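Local structure of Asp (Solanum tuberosum, 3RFI) at residues 27-32 and 84-88. The protein forms the saposin-like domain, or plant-specific insert, of a potato aspartic protease and probably interacts with lipid membranes. Residues are numbered along the deposited sequence; the frame is centred on the assembly and turned at random.
Sequences VSGVRP and QNQLK
Gln-84 reaches from helix 71-87 to Val-27, Val-30 and Pro-32, where helix 6-29 ends and the chain turns into helix 32-38. The contact sets helix 71-87 against these three parts of the disulfide-linked, all-helical saposin-like fold. One hydrogen bond crosses it. Gln-84 NE2 donates to Val-27 O at 2.9 Å, nearly straight at 171°, though this oxygen is modelled too tightly against a neighbour for its position to be firm. The Gln-84 chain is extended beyond CG (chi2 171°), which carries the amide across to the turn.

The other contacts are mainly van der Waals. Val-30 meets Gln-84 from the opposite direction, with CG2 3.7 Å from Gln-84 CD. Pro-32 CG lies 3.4 Å from Gln-84 OE1, and its ring also rests on Val-80 and Val-81. A leucine at Gln-84 would probably leave Val-27 O without its side-chain donor and Pro-32 without its amide neighbour.

Val-27 is buried and packs on the C-terminal part of helix 71-87. Its CG2 is 3.7 Å from Leu-87 CB. The other branch, CG1, lies 4.0 Å from Lys-88 CG. Trp-23 NE1 donates a hydrogen bond to Leu-87 O. A kink in the Lys-88 chain (chi3 -141°) precedes NZ, which donates to a lone pair of Asn-85 OD1, in the carbonyl plane, at 2.6 Å.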
loop_
_atom_site.group_PDB
_atom_site.type_symbol
_atom_site.label_atom_id
_atom_site.label_comp_id
_atom_site.label_asym_id
_atom_site.label_seq_id
_atom_site.Cartn_x
_atom_site.Cartn_y
_atom_site.Cartn_z
ATOM N N VAL A 27 -2.995 -2.091 -0.010
ATOM C CA VAL A 27 -2.871 -2.467 -1.387
ATOM C C VAL A 27 -4.271 -2.608 -2.047
ATOM O O VAL A 27 -4.529 -2.007 -3.112
ATOM C CB VAL A 27 -1.994 -3.712 -1.555
ATOM C CG1 VAL A 27 -1.925 -4.133 -3.051
ATOM C CG2 VAL A 27 -0.570 -3.423 -1.091
ATOM N N SER A 28 -5.171 -3.351 -1.412
ATOM C CA SER A 28 -6.493 -3.621 -1.987
ATOM C C SER A 28 -7.412 -2.408 -1.956
ATOM O O SER A 28 -8.392 -2.327 -2.754
ATOM C CB SER A 28 -7.162 -4.809 -1.285
ATOM O OG SER A 28 -6.532 -6.005 -1.721
ATOM N N GLY A 29 -7.091 -1.455 -1.069
ATOM C CA GLY A 29 -7.872 -0.224 -0.968
ATOM C C GLY A 29 -7.551 0.745 -2.111
ATOM O O GLY A 29 -8.330 1.634 -2.404
ATOM N N VAL A 30 -6.444 0.578 -2.797
ATOM C CA VAL A 30 -6.199 1.486 -3.941
ATOM C C VAL A 30 -7.234 1.315 -5.060
ATOM O O VAL A 30 -7.575 0.199 -5.418
ATOM C CB VAL A 30 -4.767 1.522 -4.401
ATOM C CG1 VAL A 30 -4.019 0.340 -4.079
ATOM C CG2 VAL A 30 -4.652 1.843 -5.913
ATOM N N ARG A 31 -7.778 2.416 -5.571
ATOM C CA ARG A 31 -8.808 2.309 -6.610
ATOM C C ARG A 31 -8.260 2.932 -7.853
ATOM O O ARG A 31 -8.071 4.121 -7.875
ATOM C CB ARG A 31 -10.096 3.024 -6.195
ATOM C CG ARG A 31 -10.855 2.282 -5.067
ATOM C CD ARG A 31 -11.810 3.231 -4.340
ATOM N NE ARG A 31 -11.146 4.433 -3.798
ATOM C CZ ARG A 31 -11.495 5.048 -2.658
ATOM N NH1 ARG A 31 -12.494 4.577 -1.897
ATOM N NH2 ARG A 31 -10.835 6.137 -2.267
ATOM N N PRO A 32 -7.952 2.107 -8.872
ATOM C CA PRO A 32 -7.340 2.598 -10.108
ATOM C C PRO A 32 -8.128 3.761 -10.631
ATOM O O PRO A 32 -7.554 4.732 -11.090
ATOM C CB PRO A 32 -7.501 1.383 -11.048
ATOM C CG PRO A 32 -7.196 0.300 -10.104
ATOM C CD PRO A 32 -8.090 0.636 -8.909
ATOM N N GLN A 84 -0.566 -2.203 -8.160
ATOM C CA GLN A 84 -1.074 -2.916 -6.996
ATOM C C GLN A 84 -0.555 -4.319 -6.959
ATOM O O GLN A 84 -0.325 -4.837 -5.876
ATOM C CB GLN A 84 -2.584 -3.008 -7.012
ATOM C CG GLN A 84 -3.267 -1.639 -6.665
ATOM C CD GLN A 84 -4.775 -1.720 -6.899
ATOM O OE1 GLN A 84 -5.216 -1.604 -8.037
ATOM N NE2 GLN A 84 -5.561 -2.003 -5.833
ATOM N N ASN A 85 -0.439 -4.936 -8.131
ATOM C CA ASN A 85 0.063 -6.315 -8.152
ATOM C C ASN A 85 1.536 -6.364 -7.742
ATOM O O ASN A 85 1.909 -7.319 -7.024
ATOM C CB ASN A 85 -0.076 -6.959 -9.509
ATOM C CG ASN A 85 -0.080 -8.455 -9.411
ATOM O OD1 ASN A 85 -0.988 -9.020 -8.860
ATOM N ND2 ASN A 85 0.941 -9.112 -9.979
ATOM N N GLN A 86 2.338 -5.371 -8.150
ATOM C CA GLN A 86 3.726 -5.277 -7.684
ATOM C C GLN A 86 3.706 -5.146 -6.170
ATOM O O GLN A 86 4.509 -5.757 -5.460
ATOM C CB GLN A 86 4.506 -4.125 -8.318
ATOM C CG GLN A 86 6.024 -4.347 -8.406
ATOM C CD GLN A 86 6.678 -4.271 -7.122
ATOM O OE1 GLN A 86 7.502 -5.147 -6.756
ATOM N NE2 GLN A 86 6.339 -3.235 -6.372
ATOM N N LEU A 87 2.751 -4.418 -5.636
ATOM C CA LEU A 87 2.807 -4.163 -4.199
ATOM C C LEU A 87 2.484 -5.426 -3.388
ATOM O O LEU A 87 2.838 -5.494 -2.210
ATOM C CB LEU A 87 1.837 -3.042 -3.833
ATOM C CG LEU A 87 2.276 -1.674 -4.306
ATOM C CD1 LEU A 87 1.334 -0.662 -3.673
ATOM C CD2 LEU A 87 3.726 -1.456 -3.857
ATOM N N LYS A 88 1.848 -6.403 -4.031
ATOM C CA LYS A 88 1.497 -7.687 -3.389
ATOM C C LYS A 88 2.710 -8.586 -3.309
ATOM O O LYS A 88 2.676 -9.623 -2.625
ATOM C CB LYS A 88 0.460 -8.441 -4.250
ATOM C CG LYS A 88 -0.927 -7.835 -4.303
ATOM C CD LYS A 88 -1.804 -8.669 -5.279
ATOM C CE LYS A 88 -2.765 -7.799 -6.176
ATOM N NZ LYS A 88 -3.106 -8.388 -7.551
#